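Local coordinates for protein beta-1,3-1,4-glucanase (Caldicellulosiruptor sp. F32, PDB 5H4R) that probably hydrolyses mixed-linkage beta-1,3-1,4-glucans such as lichenan, as a family 5 glycoside hydrolase with a TIM-barrel fold, at residues 212-226 with 253-267. The protein carries 1 engineered substitution. Residues are numbered along the deposited sequence; the frame is centred on the assembly and turned at random.
Sequences EAINKLNQVFVDTVR and EFKIPKDSSKYKNRI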
ATOM      1  N   GLU A 212     -17.964   9.325   4.985  1.00 10.23           N
ATOM      2  CA  GLU A 212     -19.075   8.388   5.119  1.00 11.92           C
ATOM      3  C   GLU A 212     -19.133   7.439   3.931  1.00 11.58           C
ATOM      4  O   GLU A 212     -19.404   6.244   4.088  1.00 12.62           O
ATOM      5  CB  GLU A 212     -20.390   9.156   5.254  1.00 15.73           C
ATOM      6  CG  GLU A 212     -20.488   9.962   6.550  1.00 23.70           C
ATOM      7  CD  GLU A 212     -20.387   9.103   7.806  1.00 43.55           C
ATOM      8  OE1 GLU A 212     -21.292   8.263   8.015  1.00 52.33           O
ATOM      9  OE2 GLU A 212     -19.399   9.259   8.577  1.00 32.33           O
ATOM     10  N   ALA A 213     -18.904   7.960   2.730  1.00 12.75           N
ATOM     11  CA  ALA A 213     -18.930   7.110   1.556  1.00 11.61           C
ATOM     12  C   ALA A 213     -17.847   6.048   1.633  1.00 11.86           C
ATOM     13  O   ALA A 213     -18.074   4.904   1.237  1.00 11.86           O
ATOM     14  CB  ALA A 213     -18.758   7.959   0.297  1.00 13.13           C
ATOM     15  N   ILE A 214     -16.663   6.414   2.136  1.00 10.59           N
ATOM     16  CA  ILE A 214     -15.561   5.455   2.256  1.00  9.45           C
ATOM     17  C   ILE A 214     -15.918   4.378   3.267  1.00 13.36           C
ATOM     18  O   ILE A 214     -15.613   3.195   3.059  1.00 11.47           O
ATOM     19  CB  ILE A 214     -14.246   6.177   2.619  1.00 10.09           C
ATOM     20  CG1 ILE A 214     -13.715   6.953   1.412  1.00 12.33           C
ATOM     21  CG2 ILE A 214     -13.150   5.165   3.052  1.00 12.26           C
ATOM     22  CD1 ILE A 214     -12.615   7.906   1.738  1.00 10.90           C
ATOM     23  N   ASN A 215     -16.559   4.762   4.373  1.00 11.40           N
ATOM     24  CA  ASN A 215     -17.030   3.767   5.342  1.00 10.63           C
ATOM     25  C   ASN A 215     -17.984   2.780   4.675  1.00 11.22           C
ATOM     26  O   ASN A 215     -17.866   1.563   4.858  1.00 11.77           O
ATOM     27  CB  ASN A 215     -17.714   4.450   6.524  1.00 10.74           C
ATOM     28  CG  ASN A 215     -16.737   5.127   7.476  1.00 12.09           C
ATOM     29  OD1 ASN A 215     -15.556   4.783   7.521  1.00 12.55           O
ATOM     30  ND2 ASN A 215     -17.244   6.083   8.270  1.00 12.52           N
ATOM     31  N   LYS A 216     -18.929   3.292   3.881  1.00  9.55           N
ATOM     32  CA  LYS A 216     -19.894   2.437   3.203  1.00 12.67           C
ATOM     33  C   LYS A 216     -19.200   1.505   2.225  1.00 10.80           C
ATOM     34  O   LYS A 216     -19.509   0.304   2.150  1.00 11.62           O
ATOM     35  CB  LYS A 216     -20.922   3.296   2.462  1.00 13.15           C
ATOM     36  CG  LYS A 216     -21.836   2.536   1.501  1.00 15.02           C
ATOM     37  CD  LYS A 216     -22.779   1.546   2.238  1.00 19.51           C
ATOM     38  CE  LYS A 216     -23.833   0.986   1.285  1.00 25.29           C
ATOM     39  NZ  LYS A 216     -24.667  -0.065   1.925  1.00 32.42           N
ATOM     40  N   LEU A 217     -18.279   2.050   1.434  1.00 10.41           N
ATOM     41  CA  LEU A 217     -17.618   1.246   0.411  1.00 10.52           C
ATOM     42  C   LEU A 217     -16.677   0.215   1.023  1.00 12.00           C
ATOM     43  O   LEU A 217     -16.508  -0.870   0.457  1.00 11.02           O
ATOM     44  CB  LEU A 217     -16.880   2.167  -0.547  1.00 11.76           C
ATOM     45  CG  LEU A 217     -17.819   3.062  -1.370  1.00 11.46           C
ATOM     46  CD1 LEU A 217     -17.081   4.229  -2.042  1.00 12.63           C
ATOM     47  CD2 LEU A 217     -18.559   2.233  -2.419  1.00 15.64           C
ATOM     48  N   ASN A 218     -16.079   0.520   2.178  1.00  9.45           N
ATOM     49  CA  ASN A 218     -15.278  -0.477   2.882  1.00 10.64           C
ATOM     50  C   ASN A 218     -16.151  -1.590   3.438  1.00  8.26           C
ATOM     51  O   ASN A 218     -15.755  -2.764   3.411  1.00 10.90           O
ATOM     52  CB  ASN A 218     -14.463   0.165   4.007  1.00 10.09           C
ATOM     53  CG  ASN A 218     -13.212   0.861   3.514  1.00  9.42           C
ATOM     54  OD1 ASN A 218     -12.703   0.585   2.431  1.00 10.93           O
ATOM     55  ND2 ASN A 218     -12.669   1.748   4.356  1.00  9.99           N
ATOM     56  N   GLN A 219     -17.358  -1.263   3.867  1.00  9.91           N
ATOM     57  CA  GLN A 219     -18.284  -2.296   4.319  1.00 13.85           C
ATOM     58  C   GLN A 219     -18.756  -3.161   3.156  1.00 11.89           C
ATOM     59  O   GLN A 219     -18.862  -4.388   3.285  1.00 14.03           O
ATOM     60  CB  GLN A 219     -19.470  -1.649   5.031  1.00 10.17           C
ATOM     61  CG  GLN A 219     -20.402  -2.650   5.619  1.00 11.20           C
ATOM     62  CD  GLN A 219     -19.807  -3.346   6.816  1.00 16.11           C
ATOM     63  OE1 GLN A 219     -19.539  -2.719   7.855  1.00 16.40           O
ATOM     64  NE2 GLN A 219     -19.592  -4.638   6.691  1.00 19.62           N
ATOM     65  N   VAL A 220     -19.031  -2.541   1.999  1.00 11.73           N
ATOM     66  CA  VAL A 220     -19.396  -3.295   0.803  1.00 14.30           C
ATOM     67  C   VAL A 220     -18.288  -4.267   0.431  1.00 11.20           C
ATOM     68  O   VAL A 220     -18.542  -5.441   0.102  1.00 11.02           O
ATOM     69  CB  VAL A 220     -19.712  -2.315  -0.344  1.00 11.38           C
ATOM     70  CG1 VAL A 220     -19.861  -3.039  -1.678  1.00 14.30           C
ATOM     71  CG2 VAL A 220     -20.983  -1.552  -0.021  1.00 16.73           C
ATOM     72  N   PHE A 221     -17.043  -3.792   0.470  1.00 10.61           N
ATOM     73  CA  PHE A 221     -15.887  -4.631   0.173  1.00 10.94           C
ATOM     74  C   PHE A 221     -15.847  -5.854   1.072  1.00  9.46           C
ATOM     75  O   PHE A 221     -15.719  -6.987   0.594  1.00  9.80           O
ATOM     76  CB  PHE A 221     -14.605  -3.795   0.315  1.00 11.63           C
ATOM     77  CG  PHE A 221     -13.346  -4.595   0.587  1.00  9.90           C
ATOM     78  CD1 PHE A 221     -12.759  -5.371  -0.410  1.00  9.02           C
ATOM     79  CD2 PHE A 221     -12.726  -4.539   1.825  1.00  8.33           C
ATOM     80  CE1 PHE A 221     -11.572  -6.077  -0.144  1.00  8.80           C
ATOM     81  CE2 PHE A 221     -11.545  -5.234   2.072  1.00 10.95           C
ATOM     82  CZ  PHE A 221     -10.982  -5.997   1.083  1.00  8.76           C
ATOM     83  N   VAL A 222     -15.927  -5.653   2.379  1.00 10.02           N
ATOM     84  CA  VAL A 222     -15.862  -6.787   3.297  1.00 10.13           C
ATOM     85  C   VAL A 222     -17.006  -7.753   3.019  1.00 13.07           C
ATOM     86  O   VAL A 222     -16.801  -8.970   2.898  1.00 10.04           O
ATOM     87  CB  VAL A 222     -15.866  -6.305   4.754  1.00 11.72           C
ATOM     88  CG1 VAL A 222     -15.976  -7.473   5.728  1.00 11.28           C
ATOM     89  CG2 VAL A 222     -14.601  -5.510   5.021  1.00 13.57           C
ATOM     90  N   ASP A 223     -18.230  -7.231   2.922  1.00 11.48           N
ATOM     91  CA  ASP A 223     -19.380  -8.104   2.716  1.00 14.12           C
ATOM     92  C   ASP A 223     -19.236  -8.880   1.413  1.00 12.67           C
ATOM     93  O   ASP A 223     -19.577 -10.070   1.337  1.00 13.03           O
ATOM     94  CB  ASP A 223     -20.675  -7.287   2.710  1.00 15.39           C
ATOM     95  CG  ASP A 223     -21.020  -6.686   4.079  1.00 20.07           C
ATOM     96  OD1 ASP A 223     -20.450  -7.125   5.094  1.00 25.55           O
ATOM     97  OD2 ASP A 223     -21.910  -5.804   4.134  1.00 23.32           O
ATOM     98  N   THR A 224     -18.737  -8.216   0.368  1.00 11.10           N
ATOM     99  CA  THR A 224     -18.592  -8.875  -0.927  1.00 10.75           C
ATOM    100  C   THR A 224     -17.592 -10.014  -0.835  1.00 11.40           C
ATOM    101  O   THR A 224     -17.856 -11.129  -1.308  1.00 12.28           O
ATOM    102  CB  THR A 224     -18.151  -7.845  -1.978  1.00 12.71           C
ATOM    103  OG1 THR A 224     -19.205  -6.889  -2.164  1.00 13.74           O
ATOM    104  CG2 THR A 224     -17.847  -8.501  -3.299  1.00 15.30           C
ATOM    105  N   VAL A 225     -16.440  -9.755  -0.229  1.00 11.46           N
ATOM    106  CA  VAL A 225     -15.407 -10.784  -0.140  1.00  9.30           C
ATOM    107  C   VAL A 225     -15.911 -11.971   0.675  1.00  9.45           C
ATOM    108  O   VAL A 225     -15.722 -13.129   0.289  1.00 11.05           O
ATOM    109  CB  VAL A 225     -14.114 -10.204   0.455  1.00  9.37           C
ATOM    110  CG1 VAL A 225     -13.117 -11.332   0.754  1.00 13.86           C
ATOM    111  CG2 VAL A 225     -13.504  -9.187  -0.502  1.00  9.89           C
ATOM    112  N   ARG A 226     -16.484 -11.706   1.846  1.00 11.36           N
ATOM    113  CA  ARG A 226     -16.896 -12.799   2.714  1.00 11.81           C
ATOM    114  C   ARG A 226     -17.948 -13.675   2.047  1.00 14.73           C
ATOM    115  O   ARG A 226     -18.033 -14.889   2.327  1.00 14.69           O
ATOM    116  CB  ARG A 226     -17.426 -12.251   4.027  1.00 12.37           C
ATOM    117  CG  ARG A 226     -16.424 -11.452   4.850  1.00 14.04           C
ATOM    118  CD  ARG A 226     -15.147 -12.194   5.062  1.00 14.60           C
ATOM    119  NE  ARG A 226     -14.299 -11.540   6.066  1.00 13.82           N
ATOM    120  CZ  ARG A 226     -12.978 -11.655   6.114  1.00 14.55           C
ATOM    121  NH1 ARG A 226     -12.338 -12.375   5.199  1.00 14.73           N
ATOM    122  NH2 ARG A 226     -12.304 -11.042   7.080  1.00 13.18           N
ATOM    123  N   GLU A 253     -14.767   9.634  13.041  1.00 14.27           N
ATOM    124  CA  GLU A 253     -15.747   9.282  12.031  1.00 15.82           C
ATOM    125  C   GLU A 253     -15.362   8.049  11.219  1.00 13.17           C
ATOM    126  O   GLU A 253     -16.229   7.514  10.523  1.00 15.89           O
ATOM    127  CB  GLU A 253     -15.972  10.467  11.088  1.00 16.13           C
ATOM    128  CG  GLU A 253     -16.743  11.612  11.736  1.00 18.10           C
ATOM    129  CD  GLU A 253     -15.860  12.617  12.459  1.00 29.38           C
ATOM    130  OE1 GLU A 253     -14.649  12.370  12.637  1.00 18.57           O
ATOM    131  OE2 GLU A 253     -16.399  13.665  12.867  1.00 27.16           O
ATOM    132  N   PHE A 254     -14.111   7.599  11.286  1.00 11.95           N
ATOM    133  CA  PHE A 254     -13.709   6.394  10.579  1.00 15.23           C
ATOM    134  C   PHE A 254     -14.310   5.182  11.278  1.00 10.89           C
ATOM    135  O   PHE A 254     -14.310   5.097  12.510  1.00 13.76           O
ATOM    136  CB  PHE A 254     -12.186   6.272  10.529  1.00 12.98           C
ATOM    137  CG  PHE A 254     -11.723   4.985   9.925  1.00  9.93           C
ATOM    138  CD1 PHE A 254     -11.763   4.805   8.563  1.00 10.38           C
ATOM    139  CD2 PHE A 254     -11.273   3.947  10.722  1.00 11.21           C
ATOM    140  CE1 PHE A 254     -11.350   3.606   7.987  1.00 12.27           C
ATOM    141  CE2 PHE A 254     -10.892   2.744  10.151  1.00 14.17           C
ATOM    142  CZ  PHE A 254     -10.935   2.571   8.800  1.00 13.03           C
ATOM    143  N   LYS A 255     -14.841   4.240  10.491  1.00 11.47           N
ATOM    144  CA  LYS A 255     -15.462   3.042  11.047  1.00 10.93           C
ATOM    145  C   LYS A 255     -14.790   1.801  10.496  1.00 14.04           C
ATOM    146  O   LYS A 255     -14.701   1.624   9.271  1.00 16.64           O
ATOM    147  CB  LYS A 255     -16.956   2.999  10.734  1.00 14.71           C
ATOM    148  CG  LYS A 255     -17.761   4.116  11.334  1.00 20.07           C
ATOM    149  CD  LYS A 255     -19.216   3.988  10.911  1.00 40.84           C
ATOM    150  CE  LYS A 255     -20.066   5.089  11.516  1.00 48.48           C
ATOM    151  NZ  LYS A 255     -21.449   5.072  10.966  1.00 52.75           N
ATOM    152  N   ILE A 256     -14.321   0.937  11.387  1.00 13.88           N
ATOM    153  CA  ILE A 256     -13.887  -0.391  10.937  1.00 13.15           C
ATOM    154  C   ILE A 256     -15.121  -1.175  10.510  1.00 11.95           C
ATOM    155  O   ILE A 256     -16.093  -1.249  11.288  1.00 13.00           O
ATOM    156  CB  ILE A 256     -13.142  -1.125  12.046  1.00 11.91           C
ATOM    157  CG1 ILE A 256     -11.886  -0.371  12.476  1.00 15.67           C
ATOM    158  CG2 ILE A 256     -12.756  -2.551  11.567  1.00 14.25           C
ATOM    159  CD1 ILE A 256     -11.232  -0.960  13.707  1.00 16.17           C
ATOM    160  N   PRO A 257     -15.147  -1.755   9.308  1.00 11.29           N
ATOM    161  CA  PRO A 257     -16.328  -2.512   8.880  1.00 13.14           C
ATOM    162  C   PRO A 257     -16.647  -3.661   9.816  1.00 14.93           C
ATOM    163  O   PRO A 257     -15.752  -4.308  10.363  1.00 16.70           O
ATOM    164  CB  PRO A 257     -15.939  -3.055   7.496  1.00 11.94           C
ATOM    165  CG  PRO A 257     -14.783  -2.310   7.079  1.00 16.34           C
ATOM    166  CD  PRO A 257     -14.105  -1.713   8.275  1.00 12.06           C
ATOM    167  N   LYS A 258     -17.937  -3.940   9.939  1.00 13.03           N
ATOM    168  CA  LYS A 258     -18.398  -5.146  10.610  1.00 14.16           C
ATOM    169  C   LYS A 258     -18.015  -6.349   9.766  1.00 18.83           C
ATOM    170  O   LYS A 258     -18.109  -6.314   8.541  1.00 19.03           O
ATOM    171  CB  LYS A 258     -19.908  -5.085  10.821  1.00 18.67           C
ATOM    172  CG  LYS A 258     -20.381  -3.828  11.521  1.00 23.13           C
ATOM    173  CD  LYS A 258     -19.697  -3.590  12.864  1.00 55.30           C
ATOM    174  CE  LYS A 258     -20.040  -4.667  13.883  1.00 65.42           C
ATOM    175  NZ  LYS A 258     -19.428  -4.376  15.214  1.00 78.56           N
ATOM    176  N   ASP A 259     -17.573  -7.417  10.420  1.00 15.40           N
ATOM    177  CA  ASP A 259     -17.022  -8.561   9.714  1.00 16.15           C
ATOM    178  C   ASP A 259     -17.780  -9.804  10.133  1.00 17.72           C
ATOM    179  O   ASP A 259     -17.932 -10.075  11.327  1.00 22.08           O
ATOM    180  CB  ASP A 259     -15.520  -8.709  10.008  1.00 17.43           C
ATOM    181  CG  ASP A 259     -14.839  -9.725   9.113  1.00 17.26           C
ATOM    182  OD1 ASP A 259     -15.544 -10.446   8.373  1.00 17.31           O
ATOM    183  OD2 ASP A 259     -13.584  -9.779   9.149  1.00 14.53           O
ATOM    184  N   SER A 260     -18.273 -10.551   9.155  1.00 19.39           N
ATOM    185  CA  SER A 260     -19.014 -11.764   9.459  1.00 16.17           C
ATOM    186  C   SER A 260     -18.111 -12.968   9.682  1.00 19.23           C
ATOM    187  O   SER A 260     -18.612 -14.023  10.096  1.00 25.39           O
ATOM    188  CB  SER A 260     -19.989 -12.051   8.324  1.00 21.64           C
ATOM    189  OG  SER A 260     -19.269 -12.264   7.124  1.00 24.80           O
ATOM    190  N   SER A 261     -16.806 -12.832   9.449  1.00 23.49           N
ATOM    191  CA  SER A 261     -15.876 -13.928   9.687  1.00 20.54           C
ATOM    192  C   SER A 261     -16.051 -14.482  11.091  1.00 25.40           C
ATOM    193  O   SER A 261     -16.109 -13.727  12.067  1.00 25.41           O
ATOM    194  CB  SER A 261     -14.441 -13.436   9.499  1.00 22.82           C
ATOM    195  OG  SER A 261     -13.517 -14.456   9.843  1.00 33.21           O
ATOM    196  N   LYS A 262     -16.126 -15.809  11.192  1.00 23.70           N
ATOM    197  CA  LYS A 262     -16.116 -16.445  12.500  1.00 21.70           C
ATOM    198  C   LYS A 262     -14.755 -16.325  13.174  1.00 25.20           C
ATOM    199  O   LYS A 262     -14.659 -16.523  14.386  1.00 25.75           O
ATOM    200  CB  LYS A 262     -16.531 -17.906  12.353  1.00 27.26           C
ATOM    201  CG  LYS A 262     -17.988 -18.056  11.904  1.00 28.34           C
ATOM    202  CD  LYS A 262     -18.439 -19.501  11.779  1.00 51.59           C
ATOM    203  CE  LYS A 262     -19.871 -19.570  11.244  1.00 48.03           C
ATOM    204  NZ  LYS A 262     -20.392 -20.962  11.142  1.00 58.99           N
ATOM    205  N   TYR A 263     -13.709 -15.973  12.428  1.00 22.07           N
ATOM    206  CA  TYR A 263     -12.432 -15.630  13.030  1.00 22.36           C
ATOM    207  C   TYR A 263     -12.442 -14.146  13.360  1.00 18.13           C
ATOM    208  O   TYR A 263     -12.729 -13.309  12.493  1.00 20.79           O
ATOM    209  CB  TYR A 263     -11.266 -15.957  12.094  1.00 20.63           C
ATOM    210  CG  TYR A 263     -11.007 -17.438  11.957  1.00 21.96           C
ATOM    211  CD1 TYR A 263     -11.679 -18.187  10.999  1.00 31.41           C
ATOM    212  CD2 TYR A 263     -10.114 -18.095  12.795  1.00 34.18           C
ATOM    213  CE1 TYR A 263     -11.457 -19.548  10.870  1.00 26.77           C
ATOM    214  CE2 TYR A 263      -9.887 -19.461  12.674  1.00 38.09           C
ATOM    215  CZ  TYR A 263     -10.556 -20.178  11.708  1.00 33.09           C
ATOM    216  OH  TYR A 263     -10.340 -21.532  11.575  1.00 39.77           O
ATOM    217  N   LYS A 264     -12.133 -13.828  14.609  1.00 18.41           N
ATOM    218  CA  LYS A 264     -12.141 -12.440  15.022  1.00 17.67           C
ATOM    219  C   LYS A 264     -10.918 -11.695  14.495  1.00 16.24           C
ATOM    220  O   LYS A 264      -9.873 -12.273  14.195  1.00 16.20           O
ATOM    221  CB  LYS A 264     -12.157 -12.332  16.546  1.00 24.90           C
ATOM    222  CG  LYS A 264     -13.273 -13.093  17.242  1.00 36.15           C
ATOM    223  CD  LYS A 264     -13.209 -12.843  18.751  1.00 52.77           C
ATOM    224  CE  LYS A 264     -14.289 -13.595  19.523  1.00 49.56           C
ATOM    225  NZ  LYS A 264     -13.832 -14.924  20.041  1.00 54.95           N
ATOM    226  N   ASN A 265     -11.080 -10.385  14.359  1.00 15.35           N
ATOM    227  CA  ASN A 265      -9.954  -9.463  14.219  1.00 14.27           C
ATOM    228  C   ASN A 265      -9.169  -9.731  12.930  1.00 13.23           C
ATOM    229  O   ASN A 265      -7.959  -9.912  12.944  1.00 13.37           O
ATOM    230  CB  ASN A 265      -9.054  -9.555  15.453  1.00 15.23           C
ATOM    231  CG  ASN A 265      -8.169  -8.347  15.631  1.00 14.58           C
ATOM    232  OD1 ASN A 265      -8.506  -7.238  15.219  1.00 14.40           O
ATOM    233  ND2 ASN A 265      -7.030  -8.546  16.274  1.00 15.34           N
ATOM    234  N   ARG A 266      -9.879  -9.752  11.803  1.00 12.90           N
ATOM    235  CA  ARG A 266      -9.290 -10.066  10.509  1.00 12.50           C
ATOM    236  C   ARG A 266      -9.259  -8.848   9.595  1.00 11.52           C
ATOM    237  O   ARG A 266      -8.977  -8.993   8.408  1.00 11.54           O
ATOM    238  CB  ARG A 266     -10.048 -11.236   9.841  1.00 13.61           C
ATOM    239  CG  ARG A 266      -9.888 -12.590  10.549  1.00 14.85           C
ATOM    240  CD  ARG A 266      -8.473 -13.135  10.366  1.00 15.23           C
ATOM    241  NE  ARG A 266      -8.126 -14.313  11.163  1.00 18.85           N
ATOM    242  CZ  ARG A 266      -7.763 -15.496  10.684  1.00 23.54           C
ATOM    243  NH1 ARG A 266      -7.712 -15.747   9.380  1.00 25.36           N
ATOM    244  NH2 ARG A 266      -7.441 -16.449  11.532  1.00 32.16           N
ATOM    245  N   ILE A 267      -9.536  -7.651  10.125  1.00 11.22           N
ATOM    246  CA  ILE A 267      -9.478  -6.408   9.359  1.00 10.38           C
ATOM    247  C   ILE A 267      -8.231  -5.648   9.787  1.00  9.93           C
ATOM    248  O   ILE A 267      -8.037  -5.381  10.980  1.00 10.38           O
ATOM    249  CB  ILE A 267     -10.736  -5.539   9.558  1.00 11.06           C
ATOM    250  CG1 ILE A 267     -12.026  -6.309   9.232  1.00 16.62           C
ATOM    251  CG2 ILE A 267     -10.620  -4.267   8.726  1.00 12.25           C
ATOM    252  CD1 ILE A 267     -12.102  -6.829   7.865  1.00 16.91           C
TER
HETATM  253  O   HOH W   1     -14.256   2.421   6.733  1.00 11.09           O
HETATM  254  O   HOH W   2     -16.974   0.704   7.388  1.00 13.54           O
HETATM  255  O   HOH W   3     -19.255  -8.548   6.938  1.00 24.52           O
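The guanidinium of R226 meets D259 along its edge, with the two planar groups only 12° from coplanar, while S261 CB lies over one of its faces. The grip is side-on: R226 NE reaches D259 OD1 at 2.8 Å and R226 NH2 reaches D259 OD2 at 2.7 Å. The backbone N of S261 closes an Asx turn on D259 OD1 from the carboxylate face opposite R226 NE, fixing the carboxylate's rotation. Arginine suits this place because R226 NH1 still binds the carbonyls of N232 and R235.

The amide of Q219 pairs with the backbone of K258, OE1 accepting from K258 N and NE2 donating to K258 O, each 2.9 Å long and in the carbonyl plane. A bend at chi2 (71°), after a first torsion of -175°, carries the amide across to K258. An alanine here is likely to leave K258 N and O without these mates, though K258 O keeps a water, and to let the loop drift.

One turn earlier N215 spans two residues, ND2 donating to E253 O at 2.9 Å and OD1 accepting from K255 N, which lies above the carbonyl plane. P257, compact and apolar, packs beside the Q219 amide, its CB 3.7 Å from V222 CG2.

Helix 205-226 thus holds the irregular loop before strand 267-272 largely by side-chain amides that supply partners to its backbone, finished by a buried arginine whose charge D259 probably balances.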